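Long-range contacts in acetyltransferase, GNAT family protein (Mycobacterium smegmatis, PDB 6C32), which binds acetyl-CoA and, as a RimJ-type member of the GNAT family, probably transfers the acetyl group to protein N-termini, perhaps those beginning with alanine: residues R78-V83 with L94-V99; A107-W112 with I143-R148; A126-L131 with A159-R164. All coordinates share one frame; numbering follows the deposited sequence.

Interaction 1 of 3, residues R78-V83 with L94-V99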
loop_
_atom_site.group_PDB
_atom_site.type_symbol
_atom_site.label_atom_id
_atom_site.label_comp_id
_atom_site.label_asym_id
_atom_site.label_seq_id
_atom_site.Cartn_x
_atom_site.Cartn_y
_atom_site.Cartn_z
ATOM N N ARG A 78 -13.898 5.535 -3.191
ATOM C CA ARG A 78 -13.425 5.532 -1.804
ATOM C C ARG A 78 -12.115 4.774 -1.601
ATOM O O ARG A 78 -11.483 4.928 -0.543
ATOM C CB ARG A 78 -14.495 4.933 -0.881
ATOM C CG ARG A 78 -15.786 5.782 -0.791
ATOM C CD ARG A 78 -16.741 5.273 0.295
ATOM N NE ARG A 78 -17.346 3.987 -0.049
ATOM C CZ ARG A 78 -18.536 3.846 -0.630
ATOM N NH1 ARG A 78 -19.260 4.914 -0.938
ATOM N NH2 ARG A 78 -18.999 2.634 -0.912
ATOM N N MET A 79 -11.702 3.953 -2.569
ATOM C CA MET A 79 -10.474 3.178 -2.448
ATOM C C MET A 79 -9.820 3.054 -3.814
ATOM O O MET A 79 -10.482 3.154 -4.849
ATOM C CB MET A 79 -10.736 1.770 -1.893
ATOM C CG MET A 79 -11.244 1.707 -0.459
ATOM S SD MET A 79 -11.356 -0.019 0.080
ATOM C CE MET A 79 -9.958 -0.664 -0.797
ATOM N N LEU A 80 -8.510 2.813 -3.813
ATOM C CA LEU A 80 -7.792 2.392 -5.018
ATOM C C LEU A 80 -7.000 1.146 -4.652
ATOM O O LEU A 80 -5.899 1.255 -4.081
ATOM C CB LEU A 80 -6.875 3.479 -5.559
ATOM C CG LEU A 80 -7.564 4.682 -6.228
ATOM C CD1 LEU A 80 -7.910 5.746 -5.184
ATOM C CD2 LEU A 80 -6.683 5.271 -7.331
ATOM N N PRO A 81 -7.535 -0.048 -4.940
ATOM C CA PRO A 81 -6.866 -1.290 -4.525
ATOM C C PRO A 81 -5.899 -1.820 -5.587
ATOM O O PRO A 81 -6.321 -2.440 -6.568
ATOM C CB PRO A 81 -8.044 -2.247 -4.284
ATOM C CG PRO A 81 -9.100 -1.782 -5.224
ATOM C CD PRO A 81 -8.927 -0.276 -5.378
ATOM N N PHE A 82 -4.601 -1.566 -5.416
ATOM C CA PHE A 82 -3.597 -2.003 -6.376
ATOM C C PHE A 82 -2.883 -3.262 -5.913
ATOM O O PHE A 82 -2.749 -3.527 -4.717
ATOM C CB PHE A 82 -2.539 -0.931 -6.627
ATOM C CG PHE A 82 -3.051 0.276 -7.335
ATOM C CD1 PHE A 82 -3.256 0.256 -8.710
ATOM C CD2 PHE A 82 -3.270 1.456 -6.642
ATOM C CE1 PHE A 82 -3.696 1.382 -9.373
ATOM C CE2 PHE A 82 -3.694 2.589 -7.294
ATOM C CZ PHE A 82 -3.917 2.554 -8.669
ATOM N N VAL A 83 -2.448 -4.041 -6.887
ATOM C CA VAL A 83 -1.488 -5.127 -6.705
ATOM C C VAL A 83 -0.110 -4.575 -7.044
ATOM O O VAL A 83 0.037 -3.810 -8.008
ATOM C CB VAL A 83 -1.843 -6.318 -7.620
ATOM C CG1 VAL A 83 -0.683 -7.330 -7.695
ATOM C CG2 VAL A 83 -3.137 -6.976 -7.161
ATOM N N LEU A 94 -0.813 -2.598 -2.664
ATOM C CA LEU A 94 -0.735 -1.199 -2.275
ATOM C C LEU A 94 -2.165 -0.683 -2.331
ATOM O O LEU A 94 -2.775 -0.684 -3.401
ATOM C CB LEU A 94 0.176 -0.413 -3.227
ATOM C CG LEU A 94 0.558 1.084 -3.086
ATOM C CD1 LEU A 94 -0.655 2.047 -3.182
ATOM C CD2 LEU A 94 1.437 1.425 -1.900
ATOM N N THR A 95 -2.708 -0.279 -1.191
ATOM C CA THR A 95 -4.104 0.129 -1.100
ATOM C C THR A 95 -4.183 1.577 -0.643
ATOM O O THR A 95 -3.604 1.942 0.385
ATOM C CB THR A 95 -4.892 -0.759 -0.129
ATOM O OG1 THR A 95 -4.735 -2.143 -0.480
ATOM C CG2 THR A 95 -6.374 -0.393 -0.165
ATOM N N ILE A 96 -4.886 2.394 -1.417
ATOM C CA ILE A 96 -5.279 3.735 -1.010
ATOM C C ILE A 96 -6.719 3.656 -0.530
ATOM O O ILE A 96 -7.587 3.127 -1.241
ATOM C CB ILE A 96 -5.109 4.727 -2.174
ATOM C CG1 ILE A 96 -3.635 4.756 -2.590
ATOM C CG2 ILE A 96 -5.574 6.126 -1.787
ATOM C CD1 ILE A 96 -3.435 4.710 -4.070
ATOM N N GLY A 97 -6.973 4.124 0.703
ATOM C CA GLY A 97 -8.260 3.932 1.332
ATOM C C GLY A 97 -8.812 5.220 1.916
ATOM O O GLY A 97 -8.096 6.217 2.091
ATOM N N ASN A 98 -10.108 5.174 2.239
ATOM C CA ASN A 98 -10.802 6.309 2.851
ATOM C C ASN A 98 -10.586 7.583 2.031
ATOM O O ASN A 98 -10.271 8.647 2.568
ATOM C CB ASN A 98 -10.344 6.494 4.308
ATOM C CG ASN A 98 -11.214 7.472 5.090
ATOM O OD1 ASN A 98 -12.421 7.588 4.854
ATOM N ND2 ASN A 98 -10.593 8.186 6.028
ATOM N N VAL A 99 -10.721 7.464 0.706
ATOM C CA VAL A 99 -10.495 8.603 -0.181
ATOM C C VAL A 99 -11.641 9.598 -0.030
ATOM O O VAL A 99 -12.819 9.238 -0.122
ATOM C CB VAL A 99 -10.358 8.140 -1.643
ATOM C CG1 VAL A 99 -10.215 9.349 -2.582
ATOM C CG2 VAL A 99 -9.140 7.212 -1.809
HETATM O O HOH W 1 -4.948 -3.714 -2.955
#

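Interaction 2 of 3, residues A107-W112 with I143-R148. With ACO (acetyl coenzyme *a), chain B.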
loop_
_atom_site.group_PDB
_atom_site.type_symbol
_atom_site.label_atom_id
_atom_site.label_comp_id
_atom_site.label_asym_id
_atom_site.label_seq_id
_atom_site.Cartn_x
_atom_site.Cartn_y
_atom_site.Cartn_z
ATOM N N ALA A 107 -6.474 10.770 1.871
ATOM C CA ALA A 107 -6.661 9.323 1.941
ATOM C C ALA A 107 -5.534 8.746 2.787
ATOM O O ALA A 107 -4.521 9.407 3.032
ATOM C CB ALA A 107 -6.651 8.668 0.549
ATOM N N TRP A 108 -5.700 7.492 3.199
ATOM C CA TRP A 108 -4.588 6.741 3.768
ATOM C C TRP A 108 -4.015 5.771 2.736
ATOM O O TRP A 108 -4.645 5.458 1.718
ATOM C CB TRP A 108 -4.986 5.991 5.059
ATOM C CG TRP A 108 -6.128 4.978 4.983
ATOM C CD1 TRP A 108 -7.391 5.134 5.496
ATOM C CD2 TRP A 108 -6.084 3.635 4.450
ATOM N NE1 TRP A 108 -8.137 3.996 5.284
ATOM C CE2 TRP A 108 -7.368 3.065 4.641
ATOM C CE3 TRP A 108 -5.097 2.873 3.811
ATOM C CZ2 TRP A 108 -7.687 1.762 4.227
ATOM C CZ3 TRP A 108 -5.423 1.573 3.385
ATOM C CH2 TRP A 108 -6.710 1.038 3.599
ATOM N N ILE A 109 -2.785 5.317 3.002
ATOM C CA ILE A 109 -2.075 4.402 2.116
ATOM C C ILE A 109 -1.509 3.261 2.958
ATOM O O ILE A 109 -1.030 3.483 4.077
ATOM C CB ILE A 109 -0.974 5.139 1.309
ATOM C CG1 ILE A 109 -0.519 4.304 0.106
ATOM C CG2 ILE A 109 0.206 5.574 2.189
ATOM C CD1 ILE A 109 -0.029 5.177 -1.094
ATOM N N GLY A 110 -1.626 2.032 2.449
ATOM C CA GLY A 110 -1.082 0.868 3.132
ATOM C C GLY A 110 -0.494 -0.090 2.114
ATOM O O GLY A 110 -0.778 0.009 0.925
ATOM N N TYR A 111 0.337 -1.022 2.590
ATOM C CA TYR A 111 1.044 -1.903 1.661
ATOM C C TYR A 111 1.572 -3.128 2.394
ATOM O O TYR A 111 1.705 -3.142 3.625
ATOM C CB TYR A 111 2.220 -1.177 0.980
ATOM C CG TYR A 111 3.010 -0.368 1.986
ATOM C CD1 TYR A 111 3.982 -0.965 2.797
ATOM C CD2 TYR A 111 2.740 0.983 2.173
ATOM C CE1 TYR A 111 4.682 -0.213 3.760
ATOM C CE2 TYR A 111 3.433 1.738 3.110
ATOM C CZ TYR A 111 4.397 1.137 3.901
ATOM O OH TYR A 111 5.047 1.912 4.829
ATOM N N TRP A 112 1.895 -4.151 1.607
ATOM C CA TRP A 112 2.646 -5.294 2.104
ATOM C C TRP A 112 3.346 -5.941 0.917
ATOM O O TRP A 112 2.883 -5.837 -0.229
ATOM C CB TRP A 112 1.736 -6.295 2.835
ATOM C CG TRP A 112 0.758 -7.007 1.929
ATOM C CD1 TRP A 112 -0.533 -6.626 1.638
ATOM C CD2 TRP A 112 0.980 -8.239 1.222
ATOM N NE1 TRP A 112 -1.116 -7.542 0.786
ATOM C CE2 TRP A 112 -0.211 -8.542 0.519
ATOM C CE3 TRP A 112 2.071 -9.119 1.119
ATOM C CZ2 TRP A 112 -0.337 -9.681 -0.284
ATOM C CZ3 TRP A 112 1.945 -10.249 0.317
ATOM C CH2 TRP A 112 0.751 -10.519 -0.372
ATOM N N ILE A 143 -1.799 12.561 1.800
ATOM C CA ILE A 143 -1.843 11.120 2.049
ATOM C C ILE A 143 -1.283 10.861 3.445
ATOM O O ILE A 143 -0.212 11.370 3.792
ATOM C CB ILE A 143 -1.048 10.324 0.992
ATOM C CG1 ILE A 143 -1.753 10.381 -0.385
ATOM C CG2 ILE A 143 -0.828 8.870 1.452
ATOM C CD1 ILE A 143 -3.171 9.759 -0.386
ATOM N N GLU A 144 -1.999 10.072 4.239
ATOM C CA GLU A 144 -1.542 9.694 5.570
ATOM C C GLU A 144 -1.351 8.184 5.628
ATOM O O GLU A 144 -1.811 7.437 4.759
ATOM C CB GLU A 144 -2.541 10.148 6.649
ATOM C CG GLU A 144 -3.882 9.408 6.588
ATOM C CD GLU A 144 -4.897 9.932 7.598
ATOM O OE1 GLU A 144 -5.846 9.186 7.913
ATOM O OE2 GLU A 144 -4.762 11.086 8.067
ATOM N N ALA A 145 -0.655 7.736 6.666
ATOM C CA ALA A 145 -0.513 6.312 6.922
ATOM C C ALA A 145 -0.452 6.119 8.432
ATOM O O ALA A 145 -0.053 7.024 9.162
ATOM C CB ALA A 145 0.739 5.717 6.250
ATOM N N THR A 146 -0.884 4.953 8.895
ATOM C CA THR A 146 -0.737 4.582 10.294
ATOM C C THR A 146 0.158 3.356 10.382
ATOM O O THR A 146 0.072 2.451 9.544
ATOM C CB THR A 146 -2.086 4.304 10.969
ATOM O OG1 THR A 146 -2.814 3.328 10.206
ATOM C CG2 THR A 146 -2.898 5.600 11.070
ATOM N N VAL A 147 1.018 3.335 11.397
ATOM C CA VAL A 147 2.043 2.301 11.497
ATOM C C VAL A 147 2.440 2.142 12.960
ATOM O O VAL A 147 2.650 3.133 13.675
ATOM C CB VAL A 147 3.258 2.641 10.611
ATOM C CG1 VAL A 147 3.845 4.002 10.980
ATOM C CG2 VAL A 147 4.322 1.522 10.681
ATOM N N ARG A 148 2.517 0.897 13.420
ATOM C CA ARG A 148 2.914 0.665 14.803
ATOM C C ARG A 148 4.337 1.177 15.021
ATOM O O ARG A 148 5.204 0.990 14.152
ATOM C CB ARG A 148 2.820 -0.821 15.150
ATOM C CG ARG A 148 1.389 -1.372 15.137
ATOM C CD ARG A 148 1.373 -2.846 15.533
ATOM N NE ARG A 148 1.914 -3.081 16.871
ATOM C CZ ARG A 148 2.173 -4.292 17.362
ATOM N NH1 ARG A 148 1.940 -5.372 16.626
ATOM N NH2 ARG A 148 2.667 -4.428 18.586
HETATM N N1A ACO B . 15.046 -2.207 11.400
HETATM C C2A ACO B . 15.408 -1.182 10.603
HETATM N N3A ACO B . 15.314 -1.256 9.268
HETATM C C4A ACO B . 14.854 -2.389 8.674
HETATM C C5A ACO B . 14.476 -3.479 9.451
HETATM C C6A ACO B . 14.589 -3.348 10.868
HETATM N N6A ACO B . 14.188 -4.483 11.743
HETATM N N7A ACO B . 14.072 -4.428 8.625
HETATM C C8A ACO B . 14.187 -3.977 7.389
HETATM N N9A ACO B . 14.675 -2.745 7.418
HETATM C C1B ACO B . 14.959 -1.875 6.261
HETATM C C2B ACO B . 15.303 -2.478 5.189
HETATM O O2B ACO B . 16.735 -2.802 5.127
HETATM C C3B ACO B . 14.928 -1.353 4.040
HETATM O O3B ACO B . 15.822 -0.217 4.171
HETATM P P3B ACO B . 17.322 -0.113 3.459
HETATM O O7A ACO B . 18.296 -1.104 4.109
HETATM O O8A ACO B . 17.753 1.338 3.668
HETATM O O9A ACO B . 17.248 -0.437 1.984
HETATM C C4B ACO B . 13.734 -0.907 4.396
HETATM O O4B ACO B . 13.566 -1.251 5.859
HETATM C C5B ACO B . 12.591 -1.647 3.607
HETATM O O5B ACO B . 12.488 -0.871 2.425
HETATM P P1A ACO B . 11.991 -1.694 1.110
HETATM O O1A ACO B . 11.544 -0.713 0.058
HETATM O O2A ACO B . 13.102 -2.631 0.682
HETATM O O3A ACO B . 10.703 -2.485 1.691
HETATM P P2A ACO B . 10.246 -4.040 1.474
HETATM O O4A ACO B . 10.053 -4.338 0.010
HETATM O O5A ACO B . 11.327 -4.905 2.160
HETATM O O6A ACO B . 8.809 -4.189 2.286
HETATM C CBP ACO B . 7.439 -4.145 4.288
HETATM C CCP ACO B . 8.780 -3.709 3.651
HETATM C CDP ACO B . 7.375 -3.578 5.708
HETATM C CEP ACO B . 6.269 -3.569 3.438
HETATM C CAP ACO B . 7.393 -5.665 4.296
HETATM O OAP ACO B . 8.412 -6.193 5.188
HETATM C C9P ACO B . 6.070 -6.198 4.748
HETATM O O9P ACO B . 5.175 -6.383 3.927
HETATM N N8P ACO B . 5.885 -6.504 6.162
HETATM C C7P ACO B . 4.659 -7.055 6.750
HETATM C C6P ACO B . 3.420 -6.182 6.456
HETATM C C5P ACO B . 3.654 -4.721 6.909
HETATM O O5P ACO B . 4.305 -4.438 7.929
HETATM N N4P ACO B . 3.098 -3.658 6.075
HETATM C C3P ACO B . 3.270 -2.217 6.469
HETATM C C2P ACO B . 2.187 -1.986 7.573
HETATM S S1P ACO B . 2.083 -0.208 7.918
HETATM C C ACO B . 1.526 0.554 6.356
HETATM O O ACO B . 1.092 -0.117 5.459
HETATM C CH3 ACO B . 1.621 2.106 6.225
HETATM O O HOH W 2 -2.022 3.293 6.596
#

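Interaction 3 of 3, residues A126-L131 with A159-R164. With ACO (acetyl coenzyme *a), chain B.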
loop_
_atom_site.group_PDB
_atom_site.type_symbol
_atom_site.label_atom_id
_atom_site.label_comp_id
_atom_site.label_asym_id
_atom_site.label_seq_id
_atom_site.Cartn_x
_atom_site.Cartn_y
_atom_site.Cartn_z
ATOM N N ALA A 126 6.786 1.053 -4.635
ATOM C CA ALA A 126 5.324 0.998 -4.689
ATOM C C ALA A 126 4.695 2.229 -4.040
ATOM O O ALA A 126 3.757 2.830 -4.583
ATOM C CB ALA A 126 4.829 -0.282 -4.002
ATOM N N LEU A 127 5.194 2.604 -2.859
ATOM C CA LEU A 127 4.682 3.757 -2.126
ATOM C C LEU A 127 4.947 5.060 -2.870
ATOM O O LEU A 127 4.080 5.944 -2.922
ATOM C CB LEU A 127 5.329 3.807 -0.738
ATOM C CG LEU A 127 4.930 5.011 0.128
ATOM C CD1 LEU A 127 3.413 4.962 0.431
ATOM C CD2 LEU A 127 5.748 5.028 1.431
ATOM N N ALA A 128 6.153 5.209 -3.419
ATOM C CA ALA A 128 6.481 6.420 -4.163
ATOM C C ALA A 128 5.550 6.585 -5.358
ATOM O O ALA A 128 4.974 7.662 -5.577
ATOM C CB ALA A 128 7.950 6.386 -4.611
ATOM N N MET A 129 5.364 5.518 -6.134
ATOM C CA MET A 129 4.530 5.689 -7.317
ATOM C C MET A 129 3.058 5.774 -6.945
ATOM O O MET A 129 2.297 6.474 -7.626
ATOM C CB MET A 129 4.810 4.590 -8.358
ATOM C CG MET A 129 4.454 3.157 -8.026
ATOM S SD MET A 129 5.136 2.088 -9.370
ATOM C CE MET A 129 6.736 1.618 -8.727
ATOM N N GLY A 130 2.650 5.132 -5.844
ATOM C CA GLY A 130 1.291 5.318 -5.352
ATOM C C GLY A 130 1.018 6.753 -4.936
ATOM O O GLY A 130 -0.024 7.327 -5.270
ATOM N N LEU A 131 1.958 7.350 -4.197
ATOM C CA LEU A 131 1.839 8.746 -3.795
ATOM C C LEU A 131 1.756 9.664 -5.008
ATOM O O LEU A 131 0.886 10.543 -5.082
ATOM C CB LEU A 131 3.031 9.125 -2.921
ATOM C CG LEU A 131 2.890 10.410 -2.131
ATOM C CD1 LEU A 131 1.841 10.191 -1.062
ATOM C CD2 LEU A 131 4.231 10.781 -1.512
ATOM N N ALA A 159 9.827 6.739 5.735
ATOM C CA ALA A 159 10.873 7.757 5.796
ATOM C C ALA A 159 11.575 7.931 4.451
ATOM O O ALA A 159 11.952 9.054 4.112
ATOM C CB ALA A 159 11.897 7.414 6.880
ATOM N N HIS A 160 11.757 6.845 3.681
ATOM C CA HIS A 160 12.387 6.945 2.359
ATOM C C HIS A 160 11.677 7.951 1.465
ATOM O O HIS A 160 12.316 8.651 0.670
ATOM C CB HIS A 160 12.381 5.586 1.651
ATOM C CG HIS A 160 13.259 4.557 2.286
ATOM N ND1 HIS A 160 13.162 3.214 1.985
ATOM C CD2 HIS A 160 14.247 4.669 3.206
ATOM C CE1 HIS A 160 14.053 2.542 2.694
ATOM N NE2 HIS A 160 14.725 3.402 3.442
ATOM N N VAL A 161 10.340 7.993 1.546
ATOM C CA VAL A 161 9.515 8.815 0.665
ATOM C C VAL A 161 9.276 10.209 1.249
ATOM O O VAL A 161 8.849 11.119 0.520
ATOM C CB VAL A 161 8.226 8.000 0.379
ATOM C CG1 VAL A 161 7.174 8.798 -0.370
ATOM C CG2 VAL A 161 8.570 6.733 -0.416
ATOM N N GLY A 162 9.581 10.421 2.524
ATOM C CA GLY A 162 9.481 11.736 3.134
ATOM C C GLY A 162 8.285 11.975 4.033
ATOM O O GLY A 162 7.960 13.139 4.295
ATOM N N PHE A 163 7.626 10.928 4.525
ATOM C CA PHE A 163 6.487 11.139 5.415
ATOM C C PHE A 163 6.924 11.801 6.727
ATOM O O PHE A 163 8.007 11.529 7.248
ATOM C CB PHE A 163 5.792 9.801 5.689
ATOM C CG PHE A 163 4.821 9.398 4.608
ATOM C CD1 PHE A 163 5.263 8.738 3.470
ATOM C CD2 PHE A 163 3.460 9.701 4.723
ATOM C CE1 PHE A 163 4.371 8.376 2.462
ATOM C CE2 PHE A 163 2.552 9.334 3.727
ATOM C CZ PHE A 163 3.002 8.673 2.597
ATOM N N ARG A 164 6.079 12.697 7.245
ATOM C CA ARG A 164 6.283 13.366 8.531
ATOM C C ARG A 164 5.440 12.702 9.616
ATOM O O ARG A 164 4.264 12.417 9.394
ATOM C CB ARG A 164 5.850 14.836 8.481
ATOM C CG ARG A 164 6.538 15.767 7.517
ATOM C CD ARG A 164 5.796 17.116 7.533
ATOM N NE ARG A 164 4.598 17.081 6.693
ATOM C CZ ARG A 164 3.343 17.040 7.146
ATOM N NH1 ARG A 164 3.086 17.043 8.455
ATOM N NH2 ARG A 164 2.333 17.000 6.278
HETATM N N1A ACO B . 15.046 -2.207 11.400
HETATM C C2A ACO B . 15.408 -1.182 10.603
HETATM N N3A ACO B . 15.314 -1.256 9.268
HETATM C C4A ACO B . 14.854 -2.389 8.674
HETATM C C5A ACO B . 14.476 -3.479 9.451
HETATM C C6A ACO B . 14.589 -3.348 10.868
HETATM N N6A ACO B . 14.188 -4.483 11.743
HETATM N N7A ACO B . 14.072 -4.428 8.625
HETATM C C8A ACO B . 14.187 -3.977 7.389
HETATM N N9A ACO B . 14.675 -2.745 7.418
HETATM C C1B ACO B . 14.959 -1.875 6.261
HETATM C C2B ACO B . 15.303 -2.478 5.189
HETATM O O2B ACO B . 16.735 -2.802 5.127
HETATM C C3B ACO B . 14.928 -1.353 4.040
HETATM O O3B ACO B . 15.822 -0.217 4.171
HETATM P P3B ACO B . 17.322 -0.113 3.459
HETATM O O7A ACO B . 18.296 -1.104 4.109
HETATM O O8A ACO B . 17.753 1.338 3.668
HETATM O O9A ACO B . 17.248 -0.437 1.984
HETATM C C4B ACO B . 13.734 -0.907 4.396
HETATM O O4B ACO B . 13.566 -1.251 5.859
HETATM C C5B ACO B . 12.591 -1.647 3.607
HETATM O O5B ACO B . 12.488 -0.871 2.425
HETATM P P1A ACO B . 11.991 -1.694 1.110
HETATM O O1A ACO B . 11.544 -0.713 0.058
HETATM O O2A ACO B . 13.102 -2.631 0.682
HETATM O O3A ACO B . 10.703 -2.485 1.691
HETATM P P2A ACO B . 10.246 -4.040 1.474
HETATM O O4A ACO B . 10.053 -4.338 0.010
HETATM O O5A ACO B . 11.327 -4.905 2.160
HETATM O O6A ACO B . 8.809 -4.189 2.286
HETATM C CBP ACO B . 7.439 -4.145 4.288
HETATM C CCP ACO B . 8.780 -3.709 3.651
HETATM C CDP ACO B . 7.375 -3.578 5.708
HETATM C CEP ACO B . 6.269 -3.569 3.438
HETATM C CAP ACO B . 7.393 -5.665 4.296
HETATM O OAP ACO B . 8.412 -6.193 5.188
HETATM C C9P ACO B . 6.070 -6.198 4.748
HETATM O O9P ACO B . 5.175 -6.383 3.927
HETATM N N8P ACO B . 5.885 -6.504 6.162
HETATM C C7P ACO B . 4.659 -7.055 6.750
HETATM C C6P ACO B . 3.420 -6.182 6.456
HETATM C C5P ACO B . 3.654 -4.721 6.909
HETATM O O5P ACO B . 4.305 -4.438 7.929
HETATM N N4P ACO B . 3.098 -3.658 6.075
HETATM C C3P ACO B . 3.270 -2.217 6.469
HETATM C C2P ACO B . 2.187 -1.986 7.573
HETATM S S1P ACO B . 2.083 -0.208 7.918
HETATM C C ACO B . 1.526 0.554 6.356
HETATM O O ACO B . 1.092 -0.117 5.459
HETATM C CH3 ACO B . 1.621 2.106 6.225
#

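Interaction 1 of 3, residues R78-V83 with L94-V99
Ile96 touches both Leu80 and Phe82 on one face of an antiparallel beta hairpin, formed by strands 80-86 and 89-97 of the GNAT sheet. Its CG1 stands beside the backbone N (chi1 -61°), which carries CD1 across to the opposite strand, 3.9 Å from Leu80 CB. The same CD1 is 3.9 Å from Phe82 CE2 and meets that ring at its edge, near the ring plane. Leu94 O also lies at the ring edge, and Phe82 CB comes within 3.2 Å of Leu94 O. Farther along this face Leu80 crosses Val99 at about a right angle, CD1 against CG2. Trp5 packs edge-to-face with the Phe82 ring.

Under these side chains Leu80 pairs with Ile96 and Phe82 with Leu94, each through two backbone hydrogen bonds, the shortest being Leu80 N to Ile96 O at 2.8 Å. Between them Pro81 faces Thr95 as a non-hydrogen-bonded pair, a position where the hairpin asks nothing of the N-H that proline lacks. Beyond Gly97 the register skips Asn98, and Val99 N bonds to Arg78 O almost straight, at 2.9 Å.

On the face with Pro81 and Thr95, Met79 bends at its thioether so that its CE rests 3.6 Å from Thr95 CG2, while helix 63-75 packs on Met79 and Pro81. Here one water bridges the strands, donating to Phe82 O at 2.8 Å and hydrogen-bonded to Thr95 OG1 at 2.9 Å.

Interaction 2 of 3, residues A107-W112 with I143-R148
Ile109 and Ile143 meet methyl to methyl, CG2 to CG2 at 3.5 Å, their side chains crossing at about a right angle. Ile143 also sends CD1 over to Ala107 CB, and Ala145 CB reaches Ile109 CG2 more loosely. Two backbone bonds join the parallel strands here. Glu144 N gives its hydrogen to Ala107 O at 2.9 Å, in the carbonyl plane, and Ile109 N reaches Glu144 O at 2.9 Å, nearly along the C=O axis though bent at the hydrogen (137°). On the opposite face from the isoleucines, Glu144 CG packs against Trp108 CB, while its carboxylate turns to Arg142 in a salt bridge.

Past Ile109 the strands part, their short segments diverging by 50°, and a water takes over: it donates to Ile109 O at 2.7 Å and accepts from Thr146 N. This splay is the hallmark of the GNAT fold, and acetyl-CoA enters it. Tyr111 N bonds to the thioester carbonyl O of the cofactor at 3.1 Å, and the cofactor's N4P donates to Tyr111 O at 2.9 Å, so the pantetheine arm runs along this strand much as a missing neighbour would. With chi1 at 44°, the Tyr111 ring turns under the cofactor, and the thioester O sits above its centre. The acetyl methyl CH3 is 3.7 Å from Ala145 CB, and Val147 CG2 lies by the sulfur.

Tyr111 is itself steadied by a hydrogen bond between its OH and Ser154 OG and by packing on helix 152-161. Helix 122-135, the crossover of this beta-alpha-beta unit, covers Ile109 and Ile143, with strand 89-97 flanking one strand and strand 178-188 the other.

Interaction 3 of 3, residues A126-L131 with A159-R164
Val161 and Phe163, at the end of helix 152-161 and just beyond it, press against Leu127, Ala128 and Leu131 on one side of helix 122-135. Read from the start, segment 159-164 first brings His160, which looks toward the cofactor instead: its CE1 is 3.6 Å from O3B of acetyl-CoA, with that oxygen at the ring edge, and its ND1 is hydrogen-bonded to Thr124, itself an acetyl-CoA ligand.

Next comes Val161, whose two methyls divide the work. CG1, trans to the backbone N (chi1 172°), lies 3.7 Å from Leu131 CD2, the two side chains running past each other in opposite directions. CG2 meets Leu127 CD2 at 3.8 Å and lies 4.3 Å from Ala128 CB. Ala196 of helix 196-202 also packs on this valine.

Gly162 then ends the helix. Its positive phi (103°) makes it the C-prime residue of a Schellman motif, with Phe163 N turned back to Leu158 O and a weak bond from Gly162 N to Ala159 O. That reversal brings Phe163 round beside Val161, and its ring reaches back to the same two leucines by its outer atoms: CE1 lies 3.8 Å from Leu127 CD2, and CZ is 4.1 Å from Leu131 CD1, both approached obliquely. The ring also touches Val185 and Ile187 of strand 178-188.

No hydrogen bond crosses between the two segments. Aliphatic groups and one phenyl ring, met obliquely, make up the whole contact, so it is apolar and rests on close van der Waals packing and the burial of these groups, not on directional bonds, while the polar ring of His160 finds its partners outside this seam.

How the interactions relate
All three contacts lie within the GNAT domain. Interactions 1 and 2 share the central sheet: strands 89-97 and 106-113 are neighbours, joined by Thr95 O to Gly110 N and Gly97 N to Trp108 O, with contact centres about 10 Å apart. Interaction 1 closes before either of the others opens, whereas interactions 2 and 3 alternate along the chain, since helix 122-135 connects the two strands of interaction 2. Their centres are also about 10 Å apart. Both touch acetyl-CoA, the first along the thioester and pantetheine arm, the second through His160 near the ribose; Leu127 and Leu131, packed on Ile109 and Ile143, tie the helix side to the cofactor-holding strands, and Leu94 reaches Leu127 from interaction 1.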